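5-carboxyvanillate decarboxylase (Sphingomonas paucimobilis, PDB 4L6D) probably removes a carboxyl group from 5-carboxyvanillate to give vanillate, using a manganese ion held in an amidohydrolase-type barrel. Local coordinates at residues Glu8-Phe13 / Asp297-Pro302; Glu59-Met64 / Thr109-Leu114; Leu225-Glu230 / Thr270-Glu275. One frame throughout, in Å; residues are numbered along the deposited sequence.

Contact 1 (Glu8-Phe13 / Asp297-Pro302). With MN (manganese (II) ion), chain I; VNL (4-hydroxy-3-methoxybenzoate), chain J.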
loop_
_atom_site.group_PDB
_atom_site.type_symbol
_atom_site.label_atom_id
_atom_site.label_comp_id
_atom_site.label_asym_id
_atom_site.label_seq_id
_atom_site.Cartn_x
_atom_site.Cartn_y
_atom_site.Cartn_z
ATOM N N GLU A 8 8.230 -19.036 -1.893
ATOM C CA GLU A 8 8.640 -17.956 -2.801
ATOM C C GLU A 8 10.144 -17.982 -3.024
ATOM O O GLU A 8 10.846 -17.001 -2.766
ATOM C CB GLU A 8 8.218 -16.571 -2.289
ATOM C CG GLU A 8 8.150 -15.531 -3.439
ATOM C CD GLU A 8 7.933 -14.107 -2.950
ATOM O OE1 GLU A 8 6.853 -13.823 -2.380
ATOM O OE2 GLU A 8 8.841 -13.266 -3.133
ATOM N N GLU A 9 10.633 -19.110 -3.526
ATOM C CA GLU A 9 12.057 -19.368 -3.507
ATOM C C GLU A 9 12.591 -19.267 -4.917
ATOM O O GLU A 9 12.299 -20.097 -5.768
ATOM C CB GLU A 9 12.334 -20.726 -2.847
ATOM C CG GLU A 9 11.519 -20.901 -1.545
ATOM C CD GLU A 9 11.582 -19.661 -0.660
ATOM O OE1 GLU A 9 10.514 -19.198 -0.171
ATOM O OE2 GLU A 9 12.705 -19.138 -0.476
ATOM N N ALA A 10 13.356 -18.210 -5.149
ATOM C CA ALA A 10 13.805 -17.840 -6.483
ATOM C C ALA A 10 14.935 -18.722 -6.994
ATOM O O ALA A 10 15.799 -19.162 -6.230
ATOM C CB ALA A 10 14.252 -16.381 -6.480
ATOM N N VAL A 11 14.932 -18.936 -8.308
ATOM C CA VAL A 11 15.967 -19.694 -8.991
ATOM C C VAL A 11 16.174 -19.044 -10.363
ATOM O O VAL A 11 15.333 -18.278 -10.816
ATOM C CB VAL A 11 15.552 -21.186 -9.141
ATOM C CG1 VAL A 11 14.360 -21.342 -10.110
ATOM C CG2 VAL A 11 16.715 -22.059 -9.561
ATOM N N THR A 12 17.293 -19.328 -11.017
ATOM C CA THR A 12 17.423 -18.952 -12.419
ATOM C C THR A 12 18.111 -20.067 -13.188
ATOM O O THR A 12 18.574 -21.045 -12.594
ATOM C CB THR A 12 18.148 -17.617 -12.615
ATOM O OG1 THR A 12 18.015 -17.206 -13.986
ATOM C CG2 THR A 12 19.633 -17.735 -12.249
ATOM N N PHE A 13 18.163 -19.913 -14.503
ATOM C CA PHE A 13 18.749 -20.911 -15.390
ATOM C C PHE A 13 19.608 -20.189 -16.409
ATOM O O PHE A 13 19.313 -19.048 -16.769
ATOM C CB PHE A 13 17.645 -21.709 -16.096
ATOM C CG PHE A 13 16.657 -22.333 -15.152
ATOM C CD1 PHE A 13 16.994 -23.470 -14.431
ATOM C CD2 PHE A 13 15.394 -21.785 -14.995
ATOM C CE1 PHE A 13 16.083 -24.042 -13.547
ATOM C CE2 PHE A 13 14.474 -22.355 -14.121
ATOM C CZ PHE A 13 14.824 -23.487 -13.399
ATOM N N ASP A 297 11.677 -16.263 0.663
ATOM C CA ASP A 297 12.240 -15.338 -0.325
ATOM C C ASP A 297 13.759 -15.527 -0.482
ATOM O O ASP A 297 14.497 -14.564 -0.705
ATOM C CB ASP A 297 11.903 -13.867 -0.009
ATOM C CG ASP A 297 11.379 -13.115 -1.214
ATOM O OD1 ASP A 297 11.632 -13.555 -2.352
ATOM O OD2 ASP A 297 10.719 -12.070 -1.021
ATOM N N TYR A 298 14.222 -16.773 -0.376
ATOM C CA TYR A 298 15.613 -17.116 -0.648
ATOM C C TYR A 298 15.852 -16.989 -2.167
ATOM O O TYR A 298 14.953 -17.288 -2.944
ATOM C CB TYR A 298 15.866 -18.553 -0.176
ATOM C CG TYR A 298 17.288 -19.010 -0.368
ATOM C CD1 TYR A 298 18.241 -18.789 0.613
ATOM C CD2 TYR A 298 17.686 -19.645 -1.546
ATOM C CE1 TYR A 298 19.547 -19.194 0.441
ATOM C CE2 TYR A 298 18.989 -20.050 -1.727
ATOM C CZ TYR A 298 19.917 -19.829 -0.725
ATOM O OH TYR A 298 21.227 -20.218 -0.884
ATOM N N PRO A 299 17.050 -16.548 -2.606
ATOM C CA PRO A 299 18.257 -16.188 -1.852
ATOM C C PRO A 299 18.332 -14.717 -1.479
ATOM O O PRO A 299 19.374 -14.251 -1.001
ATOM C CB PRO A 299 19.373 -16.526 -2.841
ATOM C CG PRO A 299 18.783 -16.178 -4.167
ATOM C CD PRO A 299 17.315 -16.591 -4.059
ATOM N N TYR A 300 17.246 -13.992 -1.691
ATOM C CA TYR A 300 17.225 -12.570 -1.369
ATOM C C TYR A 300 17.141 -12.319 0.138
ATOM O O TYR A 300 17.503 -11.241 0.616
ATOM C CB TYR A 300 16.084 -11.892 -2.127
ATOM C CG TYR A 300 16.232 -12.013 -3.640
ATOM C CD1 TYR A 300 17.164 -11.239 -4.333
ATOM C CD2 TYR A 300 15.465 -12.918 -4.369
ATOM C CE1 TYR A 300 17.319 -11.353 -5.716
ATOM C CE2 TYR A 300 15.611 -13.037 -5.755
ATOM C CZ TYR A 300 16.535 -12.252 -6.420
ATOM O OH TYR A 300 16.688 -12.356 -7.786
ATOM N N GLN A 301 16.651 -13.315 0.876
ATOM C CA GLN A 301 16.658 -13.306 2.336
ATOM C C GLN A 301 17.196 -14.638 2.842
ATOM O O GLN A 301 17.111 -15.649 2.142
ATOM C CB GLN A 301 15.258 -13.062 2.889
ATOM C CG GLN A 301 14.728 -11.703 2.499
ATOM C CD GLN A 301 13.643 -11.189 3.422
ATOM O OE1 GLN A 301 12.879 -10.322 3.038
ATOM N NE2 GLN A 301 13.612 -11.679 4.658
ATOM N N PRO A 302 17.755 -14.648 4.060
ATOM C CA PRO A 302 18.319 -15.877 4.627
ATOM C C PRO A 302 17.266 -16.805 5.229
ATOM O O PRO A 302 16.223 -16.359 5.705
ATOM C CB PRO A 302 19.215 -15.349 5.744
ATOM C CG PRO A 302 18.561 -14.103 6.185
ATOM C CD PRO A 302 18.047 -13.478 4.908
HETATM MN MN MN I . 10.743 -13.000 -4.172
HETATM C C1 VNL J . 14.892 -8.825 -4.255
HETATM C CO1 VNL J . 14.168 -9.382 -3.192
HETATM C CO2 VNL J . 14.659 -9.226 -5.585
HETATM C CM1 VNL J . 13.193 -10.366 -3.438
HETATM C CM2 VNL J . 13.688 -10.189 -5.852
HETATM O OM VNL J . 13.391 -10.641 -7.112
HETATM C CZ VNL J . 12.936 -10.783 -4.743
HETATM C CC VNL J . 15.959 -7.803 -3.964
HETATM C CV VNL J . 14.076 -10.099 -8.257
HETATM O O1 VNL J . 16.393 -7.646 -2.791
HETATM O O2 VNL J . 16.448 -7.163 -4.925
HETATM O O3 VNL J . 12.260 -11.935 -5.037
HETATM O O HOH W 1 11.312 -15.016 -4.821
#

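Contact 2 (Glu59-Met64 / Thr109-Leu114)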
loop_
_atom_site.group_PDB
_atom_site.type_symbol
_atom_site.label_atom_id
_atom_site.label_comp_id
_atom_site.label_asym_id
_atom_site.label_seq_id
_atom_site.Cartn_x
_atom_site.Cartn_y
_atom_site.Cartn_z
ATOM N N GLU A 59 24.752 -24.893 -1.877
ATOM C CA GLU A 59 24.476 -24.044 -0.718
ATOM C C GLU A 59 23.000 -24.109 -0.305
ATOM O O GLU A 59 22.685 -24.219 0.883
ATOM C CB GLU A 59 24.882 -22.589 -1.003
ATOM C CG GLU A 59 24.490 -21.576 0.093
ATOM C CD GLU A 59 24.707 -20.121 -0.330
ATOM O OE1 GLU A 59 25.301 -19.889 -1.407
ATOM O OE2 GLU A 59 24.272 -19.208 0.409
ATOM N N ARG A 60 22.100 -24.061 -1.286
ATOM C CA ARG A 60 20.673 -23.988 -0.987
ATOM C C ARG A 60 20.213 -25.224 -0.213
ATOM O O ARG A 60 19.540 -25.112 0.811
ATOM C CB ARG A 60 19.854 -23.818 -2.271
ATOM C CG ARG A 60 18.355 -23.666 -2.039
ATOM C CD ARG A 60 17.573 -23.805 -3.341
ATOM N NE ARG A 60 17.999 -22.850 -4.364
ATOM C CZ ARG A 60 17.306 -21.780 -4.746
ATOM N NH1 ARG A 60 16.117 -21.495 -4.206
ATOM N NH2 ARG A 60 17.804 -20.993 -5.692
ATOM N N LEU A 61 20.569 -26.402 -0.705
ATOM C CA LEU A 61 20.168 -27.630 -0.024
ATOM C C LEU A 61 20.867 -27.770 1.336
ATOM O O LEU A 61 20.258 -28.236 2.302
ATOM C CB LEU A 61 20.456 -28.840 -0.909
ATOM C CG LEU A 61 19.834 -30.168 -0.495
ATOM C CD1 LEU A 61 18.318 -30.066 -0.364
ATOM C CD2 LEU A 61 20.214 -31.225 -1.525
ATOM N N ALA A 62 22.134 -27.371 1.414
ATOM C CA ALA A 62 22.849 -27.423 2.688
ATOM C C ALA A 62 22.144 -26.562 3.736
ATOM O O ALA A 62 22.011 -26.962 4.895
ATOM C CB ALA A 62 24.310 -26.987 2.514
ATOM N N GLU A 63 21.693 -25.385 3.320
ATOM C CA GLU A 63 20.988 -24.480 4.230
ATOM C C GLU A 63 19.610 -25.028 4.597
ATOM O O GLU A 63 19.162 -24.897 5.739
ATOM C CB GLU A 63 20.845 -23.095 3.607
ATOM C CG GLU A 63 22.119 -22.298 3.658
ATOM C CD GLU A 63 22.330 -21.663 5.016
ATOM O OE1 GLU A 63 21.492 -20.823 5.411
ATOM O OE2 GLU A 63 23.320 -22.012 5.691
ATOM N N MET A 64 18.930 -25.644 3.637
ATOM C CA MET A 64 17.675 -26.315 3.953
ATOM C C MET A 64 17.900 -27.394 5.002
ATOM O O MET A 64 17.154 -27.496 5.970
ATOM C CB MET A 64 17.033 -26.904 2.695
ATOM C CG MET A 64 16.506 -25.834 1.732
ATOM S SD MET A 64 16.202 -26.484 0.072
ATOM C CE MET A 64 14.876 -27.651 0.411
ATOM N N THR A 109 11.470 -34.762 -3.533
ATOM C CA THR A 109 11.037 -34.641 -2.145
ATOM C C THR A 109 11.510 -33.328 -1.520
ATOM O O THR A 109 11.032 -32.947 -0.445
ATOM C CB THR A 109 11.506 -35.810 -1.264
ATOM O OG1 THR A 109 12.925 -35.741 -1.099
ATOM C CG2 THR A 109 11.100 -37.149 -1.870
ATOM N N ARG A 110 12.435 -32.641 -2.195
ATOM C CA ARG A 110 12.981 -31.383 -1.674
ATOM C C ARG A 110 12.581 -30.161 -2.488
ATOM O O ARG A 110 12.606 -29.043 -1.981
ATOM C CB ARG A 110 14.507 -31.435 -1.573
ATOM C CG ARG A 110 15.053 -32.661 -0.817
ATOM C CD ARG A 110 14.478 -32.827 0.607
ATOM N NE ARG A 110 14.747 -31.703 1.516
ATOM C CZ ARG A 110 15.888 -31.530 2.176
ATOM N NH1 ARG A 110 16.883 -32.385 2.019
ATOM N NH2 ARG A 110 16.048 -30.487 2.983
ATOM N N PHE A 111 12.212 -30.362 -3.747
ATOM C CA PHE A 111 11.871 -29.223 -4.583
ATOM C C PHE A 111 10.574 -29.430 -5.322
ATOM O O PHE A 111 10.331 -30.504 -5.867
ATOM C CB PHE A 111 13.018 -28.901 -5.550
ATOM C CG PHE A 111 14.286 -28.527 -4.841
ATOM C CD1 PHE A 111 14.398 -27.289 -4.226
ATOM C CD2 PHE A 111 15.330 -29.427 -4.722
ATOM C CE1 PHE A 111 15.544 -26.945 -3.535
ATOM C CE2 PHE A 111 16.476 -29.090 -4.032
ATOM C CZ PHE A 111 16.580 -27.849 -3.433
ATOM N N ALA A 112 9.747 -28.392 -5.308
ATOM C CA ALA A 112 8.580 -28.306 -6.175
ATOM C C ALA A 112 8.830 -27.100 -7.080
ATOM O O ALA A 112 9.779 -26.350 -6.853
ATOM C CB ALA A 112 7.298 -28.145 -5.352
ATOM N N GLY A 113 8.005 -26.902 -8.108
ATOM C CA GLY A 113 8.271 -25.823 -9.036
ATOM C C GLY A 113 7.060 -25.166 -9.656
ATOM O O GLY A 113 6.050 -25.813 -9.933
ATOM N N LEU A 114 7.187 -23.858 -9.872
ATOM C CA LEU A 114 6.200 -23.064 -10.587
ATOM C C LEU A 114 6.724 -22.780 -11.983
ATOM O O LEU A 114 7.869 -22.344 -12.156
ATOM C CB LEU A 114 5.964 -21.743 -9.864
ATOM C CG LEU A 114 5.481 -21.853 -8.410
ATOM C CD1 LEU A 114 5.258 -20.466 -7.837
ATOM C CD2 LEU A 114 4.191 -22.670 -8.336
#

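Contact 3 (Leu225-Glu230 / Thr270-Glu275)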
loop_
_atom_site.group_PDB
_atom_site.type_symbol
_atom_site.label_atom_id
_atom_site.label_comp_id
_atom_site.label_asym_id
_atom_site.label_seq_id
_atom_site.Cartn_x
_atom_site.Cartn_y
_atom_site.Cartn_z
ATOM N N LEU A 225 -0.306 -14.168 -3.429
ATOM C CA LEU A 225 0.510 -12.968 -3.251
ATOM C C LEU A 225 1.444 -13.098 -2.056
ATOM O O LEU A 225 1.011 -13.444 -0.949
ATOM C CB LEU A 225 -0.388 -11.749 -3.038
ATOM C CG LEU A 225 -1.304 -11.353 -4.193
ATOM C CD1 LEU A 225 -2.156 -10.168 -3.739
ATOM C CD2 LEU A 225 -0.504 -10.965 -5.424
ATOM N N GLY A 226 2.722 -12.804 -2.279
ATOM C CA GLY A 226 3.710 -12.831 -1.219
ATOM C C GLY A 226 3.689 -11.577 -0.360
ATOM O O GLY A 226 2.798 -10.731 -0.489
ATOM N N HIS A 227 4.661 -11.478 0.541
ATOM C CA HIS A 227 4.844 -10.270 1.351
ATOM C C HIS A 227 3.575 -9.906 2.093
ATOM O O HIS A 227 3.110 -8.759 2.062
ATOM C CB HIS A 227 5.398 -9.156 0.457
ATOM C CG HIS A 227 6.437 -9.687 -0.471
ATOM N ND1 HIS A 227 6.214 -9.851 -1.821
ATOM C CD2 HIS A 227 7.644 -10.254 -0.216
ATOM C CE1 HIS A 227 7.258 -10.456 -2.364
ATOM N NE2 HIS A 227 8.140 -10.705 -1.411
ATOM N N MET A 228 3.044 -10.929 2.764
ATOM C CA MET A 228 1.808 -10.844 3.537
ATOM C C MET A 228 0.679 -10.251 2.699
ATOM O O MET A 228 -0.064 -9.377 3.142
ATOM C CB MET A 228 2.036 -10.075 4.850
ATOM C CG MET A 228 1.149 -10.555 6.010
ATOM S SD MET A 228 1.376 -12.293 6.495
ATOM C CE MET A 228 2.902 -12.166 7.415
ATOM N N GLY A 229 0.566 -10.751 1.476
ATOM C CA GLY A 229 -0.495 -10.356 0.571
ATOM C C GLY A 229 -0.334 -8.962 0.001
ATOM O O GLY A 229 -1.323 -8.361 -0.428
ATOM N N GLU A 230 0.907 -8.463 -0.013
ATOM C CA GLU A 230 1.203 -7.109 -0.495
ATOM C C GLU A 230 0.309 -6.075 0.181
ATOM O O GLU A 230 -0.083 -5.079 -0.425
ATOM C CB GLU A 230 1.129 -7.015 -2.035
ATOM C CG GLU A 230 1.877 -8.130 -2.775
ATOM C CD GLU A 230 3.392 -8.057 -2.626
ATOM O OE1 GLU A 230 3.900 -7.116 -1.984
ATOM O OE2 GLU A 230 4.070 -8.959 -3.156
ATOM N N THR A 270 1.382 -15.398 1.128
ATOM C CA THR A 270 2.542 -15.949 1.822
ATOM C C THR A 270 3.211 -14.900 2.684
ATOM O O THR A 270 2.971 -13.701 2.521
ATOM C CB THR A 270 3.598 -16.578 0.887
ATOM O OG1 THR A 270 4.527 -15.571 0.463
ATOM C CG2 THR A 270 2.952 -17.263 -0.327
ATOM N N THR A 271 4.066 -15.371 3.586
ATOM C CA THR A 271 4.749 -14.510 4.548
ATOM C C THR A 271 6.131 -14.052 4.089
ATOM O O THR A 271 6.883 -13.526 4.900
ATOM C CB THR A 271 4.927 -15.238 5.896
ATOM O OG1 THR A 271 5.805 -16.352 5.716
ATOM C CG2 THR A 271 3.571 -15.751 6.421
ATOM N N SER A 272 6.478 -14.265 2.818
ATOM C CA SER A 272 7.811 -13.875 2.338
ATOM C C SER A 272 8.145 -12.443 2.727
ATOM O O SER A 272 7.361 -11.526 2.496
ATOM C CB SER A 272 7.902 -14.016 0.820
ATOM O OG SER A 272 6.823 -13.341 0.201
ATOM N N GLY A 273 9.305 -12.239 3.336
ATOM C CA GLY A 273 9.737 -10.885 3.649
ATOM C C GLY A 273 8.955 -10.137 4.709
ATOM O O GLY A 273 9.184 -8.944 4.900
ATOM N N VAL A 274 8.041 -10.819 5.395
ATOM C CA VAL A 274 7.247 -10.204 6.461
ATOM C C VAL A 274 7.231 -11.146 7.657
ATOM O O VAL A 274 6.241 -11.834 7.937
ATOM C CB VAL A 274 5.812 -9.855 6.009
ATOM C CG1 VAL A 274 5.047 -9.127 7.128
ATOM C CG2 VAL A 274 5.866 -8.996 4.742
ATOM N N GLU A 275 8.362 -11.188 8.351
ATOM C CA GLU A 275 8.541 -12.082 9.490
ATOM C C GLU A 275 8.051 -11.396 10.759
ATOM O O GLU A 275 8.808 -11.131 11.688
ATOM C CB GLU A 275 10.014 -12.512 9.558
ATOM C CG GLU A 275 10.396 -13.256 8.270
ATOM C CD GLU A 275 11.892 -13.505 8.091
ATOM O OE1 GLU A 275 12.667 -13.371 9.062
ATOM O OE2 GLU A 275 12.277 -13.854 6.943
#

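Contact 1 (Glu8-Phe13 / Asp297-Pro302)
At the manganese site, E8 from strand 5-11 and D297 from the loop after strand 292-293 each give one carboxylate oxygen to the ion: OE2 of E8 at 2.2 Å and OD1 of D297 at 2.1 Å from the manganese. The two side chains run side by side and point the same way, with their carboxylate planes 79° apart. OE2 of E8 and OD1 of D297 lie 2.9 Å apart on the shared metal, which also takes H174, a water and O3 of the bound vanillate. The outer oxygens have partners too: OE1 of E8 is hydrogen-bonded to Y172 and S272, OD2 of D297 to H227. The same water donates to the backbone O of E8.

This is where the amidohydrolase (TIM-barrel) fold closes, its first strand meeting the loop that follows its last. The chain of E9 bends about CB-CG (chi2 -46°), which puts CD toward the loop backbone. OE2 accepts from Y298 N at 2.8 Å on its syn side. OE1 takes D297 N on its syn lone pair, at a longer 3.3 Å, and E8 N from above the carboxylate plane. A10 N closes the backbone link, 2.9 Å from Y298 O.

Beyond it, A10 CB lies at the edge of the Y300 ring, 3.7 Å from CE2, and also touches CD of P299, which follows a cis peptide bond. One face of the Y300 ring is covered by vanillate, whose CM2 sits 3.4 Å above the ring centre, while Y300 OH is hydrogen-bonded to T77.

Contact 2 (Glu59-Met64 / Thr109-Leu114)
On the outer side of the amidohydrolase barrel, helix 59-67 packs against the start of strand 111-115, with R60, L61 and M64 meeting R110 and F111. It is a side-chain contact: the short helix and strand axes come no closer than 13.2 Å, and the long side chains bridge the distance.

M64 does most from the helix. Its SD makes a Met-aromatic contact with the F111 ring, 4.6 Å from the centroid and 56° off the ring normal, an oblique approach in which CE1 and CZ are the nearest carbons. A bend at chi3 (65°) carries CE to the backbone O of R110, 3.6 Å away. R60 CD comes to the same ring atom, CE1 of F111, at 3.7 Å, with the guanidinium plane 78° from the ring; the polar end of R60 goes on to the backbone O of A10.

R110 folds back through bends at chi2 and chi3 and runs antiparallel alongside M64, its NH2 3.7 Å from M64 CB. L61 crosses it at about a right angle. Three backbone or side-chain acceptors in the segment 65-70 grip the guanidinium: D70 O at NE, V69 O at NH2, and a salt bridge from D65 at NH1. An alanine in place of R110 would probably leave the D65 carboxylate without this salt-bridge mate and open a gap beside L61 and M64. Over one face of the guanidinium lies the L61 methyl CD1, 3.6 Å above the plane and offset toward the rim on the NH1 side.

Contact 3 (Leu225-Glu230 / Thr270-Glu275)
The imidazole of H227 lies with one face against the hydroxyl of S272, whose OG stands 3.2 Å above the ring plane, offset toward the rim near CD2. OG also takes the backbone N-H of H227 at 2.9 Å, so one serine oxygen meets both the main chain and the ring of the same histidine; a further hydrogen bond joins it to OE1 of E8. The ring's rotation is fixed from its two nitrogens. ND1 donates to E230 OE2 at 2.7 Å in a nearly straight bond (176°), the acceptor in the ring plane, and NE2 is hydrogen-bonded to OD2 of D297, a manganese ligand.

Both segments run on from the ends of neighbouring parallel strands of the barrel, 223-225 and 267-270, and the sheet pairing runs out here: T270 N donates to L225 O, then M228 N to T270 O at 2.8 Å. T271 to V274 form a type II turn, with G273 at its positive-phi position.

M228, bent at chi2 and chi3, crosses V274 and T271 obliquely. Its CE comes 3.7 Å from V274 CG1 and also touches T271 CG2. The other V274 methyl, CG2, is directed at the main chain, 3.6 Å from H227 C. F234 of the second subunit packs on M228.

In the fold
Contacts 1 and 3 share the manganese site. S272 OG is 2.6 Å from E8 OE1 and H227 NE2 is 2.9 Å from D297 OD2, both probable hydrogen bonds, so contact 3 supplies a second shell for two metal ligands of contact 1. The H227 side chain itself comes within about 4 Å of the manganese and about 5 Å of the vanillate. Contact 2 lies farther out, with the R60 side chain about 10 Å from the ion, yet R60 NH2 reaches A10 O of contact 1 at 2.8 Å. Contacts 2 and 3 do not touch, their nearest atoms about 8 Å apart, and along the chain both are nested within the loop that contact 1 closes.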